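Local coordinates for putative oxidoreductase yhhX (Escherichia coli K-12, PDB 3F4L), which is a probable NADP-dependent oxidoreductase of the Gfo/Idh/MocA family, perhaps acting as a scyllo-inositol dehydrogenase, at residues D191-D196 / L326-R331. Sequence-based numbering, arbitrary orientation.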
loop_
_atom_site.group_PDB
_atom_site.type_symbol
_atom_site.label_atom_id
_atom_site.label_comp_id
_atom_site.label_asym_id
_atom_site.label_seq_id
_atom_site.Cartn_x
_atom_site.Cartn_y
_atom_site.Cartn_z
ATOM N N ASP A 191 5.960 3.848 -16.792
ATOM C CA ASP A 191 5.151 3.417 -17.927
ATOM C C ASP A 191 3.687 3.773 -17.677
ATOM O O ASP A 191 2.983 4.231 -18.582
ATOM C CB ASP A 191 5.235 1.894 -18.119
ATOM C CG ASP A 191 6.642 1.407 -18.383
ATOM O OD1 ASP A 191 7.371 2.083 -19.142
ATOM O OD2 ASP A 191 7.012 0.341 -17.837
ATOM N N HIS A 192 3.238 3.530 -16.447
ATOM C CA HIS A 192 1.858 3.780 -16.052
ATOM C C HIS A 192 1.773 4.400 -14.660
ATOM O O HIS A 192 2.700 4.288 -13.853
ATOM C CB HIS A 192 1.072 2.470 -15.991
ATOM C CG HIS A 192 1.359 1.528 -17.117
ATOM N ND1 HIS A 192 0.859 1.712 -18.389
ATOM C CD2 HIS A 192 2.082 0.382 -17.157
ATOM C CE1 HIS A 192 1.259 0.718 -19.163
ATOM N NE2 HIS A 192 2.002 -0.102 -18.440
ATOM N N VAL A 193 0.643 5.039 -14.386
ATOM C CA VAL A 193 0.403 5.628 -13.076
ATOM C C VAL A 193 -1.026 5.347 -12.642
ATOM O O VAL A 193 -1.963 5.552 -13.409
ATOM C CB VAL A 193 0.610 7.157 -13.067
ATOM C CG1 VAL A 193 0.306 7.701 -11.674
ATOM C CG2 VAL A 193 2.044 7.504 -13.456
ATOM N N ALA A 194 -1.191 4.848 -11.420
ATOM C CA ALA A 194 -2.518 4.587 -10.864
ATOM C C ALA A 194 -2.742 5.659 -9.793
ATOM O O ALA A 194 -1.890 5.846 -8.916
ATOM C CB ALA A 194 -2.578 3.194 -10.219
ATOM N N TYR A 195 -3.881 6.343 -9.856
ATOM C CA TYR A 195 -4.211 7.403 -8.910
ATOM C C TYR A 195 -5.396 7.098 -7.986
ATOM O O TYR A 195 -6.384 6.487 -8.395
ATOM C CB TYR A 195 -4.557 8.711 -9.640
ATOM C CG TYR A 195 -3.564 9.239 -10.654
ATOM C CD1 TYR A 195 -3.677 8.916 -12.006
ATOM C CD2 TYR A 195 -2.550 10.121 -10.270
ATOM C CE1 TYR A 195 -2.813 9.464 -12.950
ATOM C CE2 TYR A 195 -1.679 10.671 -11.205
ATOM C CZ TYR A 195 -1.817 10.342 -12.542
ATOM O OH TYR A 195 -0.956 10.890 -13.472
ATOM N N ASP A 196 -5.273 7.562 -6.746
ATOM C CA ASP A 196 -6.302 7.473 -5.712
ATOM C C ASP A 196 -6.145 8.805 -4.979
ATOM O O ASP A 196 -5.208 8.981 -4.200
ATOM C CB ASP A 196 -6.040 6.323 -4.731
ATOM C CG ASP A 196 -6.825 6.476 -3.430
ATOM O OD1 ASP A 196 -7.995 6.922 -3.488
ATOM O OD2 ASP A 196 -6.281 6.147 -2.347
ATOM N N LEU A 326 5.490 17.123 -13.239
ATOM C CA LEU A 326 4.369 17.999 -13.568
ATOM C C LEU A 326 3.271 17.276 -14.344
ATOM O O LEU A 326 2.082 17.484 -14.095
ATOM C CB LEU A 326 4.860 19.195 -14.387
ATOM C CG LEU A 326 5.491 20.372 -13.630
ATOM C CD1 LEU A 326 6.456 19.867 -12.559
ATOM C CD2 LEU A 326 6.217 21.269 -14.644
ATOM N N GLU A 327 3.667 16.435 -15.293
ATOM C CA GLU A 327 2.693 15.701 -16.097
ATOM C C GLU A 327 1.891 14.722 -15.237
ATOM O O GLU A 327 0.665 14.640 -15.353
ATOM C CB GLU A 327 3.402 14.943 -17.220
ATOM C CG GLU A 327 2.469 14.256 -18.183
ATOM C CD GLU A 327 3.210 13.513 -19.275
ATOM O OE1 GLU A 327 4.133 14.097 -19.880
ATOM O OE2 GLU A 327 2.863 12.342 -19.537
ATOM N N ILE A 328 2.587 13.988 -14.371
ATOM C CA ILE A 328 1.924 13.029 -13.493
ATOM C C ILE A 328 0.920 13.742 -12.581
ATOM O O ILE A 328 -0.208 13.289 -12.415
ATOM C CB ILE A 328 2.958 12.237 -12.642
ATOM C CG1 ILE A 328 3.769 11.303 -13.564
ATOM C CG2 ILE A 328 2.234 11.411 -11.576
ATOM C CD1 ILE A 328 4.934 10.555 -12.887
ATOM N N LEU A 329 1.324 14.867 -11.999
ATOM C CA LEU A 329 0.425 15.615 -11.132
ATOM C C LEU A 329 -0.828 16.072 -11.891
ATOM O O LEU A 329 -1.955 15.886 -11.417
ATOM C CB LEU A 329 1.156 16.829 -10.538
ATOM C CG LEU A 329 2.204 16.502 -9.468
ATOM C CD1 LEU A 329 2.962 17.756 -9.060
ATOM C CD2 LEU A 329 1.497 15.881 -8.257
ATOM N N GLU A 330 -0.632 16.645 -13.074
ATOM C CA GLU A 330 -1.750 17.128 -13.884
ATOM C C GLU A 330 -2.721 16.029 -14.266
ATOM O O GLU A 330 -3.929 16.173 -14.107
ATOM C CB GLU A 330 -1.252 17.793 -15.176
ATOM C CG GLU A 330 -0.357 19.007 -14.984
ATOM C CD GLU A 330 -0.140 19.779 -16.280
ATOM O OE1 GLU A 330 0.183 19.144 -17.311
ATOM O OE2 GLU A 330 -0.291 21.024 -16.265
ATOM N N ARG A 331 -2.189 14.926 -14.782
ATOM C CA ARG A 331 -3.027 13.820 -15.215
ATOM C C ARG A 331 -3.752 13.105 -14.076
ATOM O O ARG A 331 -4.597 12.246 -14.317
ATOM C CB ARG A 331 -2.200 12.830 -16.041
ATOM C CG ARG A 331 -1.629 13.462 -17.320
ATOM C CD ARG A 331 -1.191 12.402 -18.324
ATOM N NE ARG A 331 -2.324 11.585 -18.740
ATOM C CZ ARG A 331 -2.235 10.520 -19.529
ATOM N NH1 ARG A 331 -1.054 10.132 -19.994
ATOM N NH2 ARG A 331 -3.332 9.843 -19.854
#
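Two residues of strand 192-196, Val193 and Tyr195, carry its contact with helix 326-331; the axes of the two segments approach to 10.0 Å. Val193, branched at CB and so well suited to a strand, sends its CB toward the helix: CG2 comes within 4.2 Å of Ile328 CG1, while CG1, anti to its own backbone N (chi1 179°), lies over the rim of one face of the Tyr195 ring. Tyr195, two places on, also points at the helix and spans the wider gap there. With CG anti to the carbonyl carbon (chi1 -53°), its ring reaches across so that OH donates a hydrogen bond of 2.7 Å to Ile328 O, in the carbonyl plane and on a lone pair. Ile328 O thus meets the ring at its edge. Branched, apolar Ile328 serves both neighbours, CG1 facing Val193 and CG2 packing 4.0 Å from Tyr195 CE2. Arg331 suits its place by length: CB lies 3.5 Å from Tyr195 OH, while the guanidinium leads away, hydrogen-bonded through NH1 to Thr342 O and salt-bridged through NH2 to Glu334. A phenylalanine at Tyr195 lacks the hydroxyl, and losing its bond to Ile328 O would probably loosen the strand's hold on the helix. In the C-terminal alpha/beta domain, helix 319-331 lies against the mixed sheet, in which strand 192-198 runs between strands 209-216 and 339-342; Met180 of helix 171-187 meets Ile328 and Leu329.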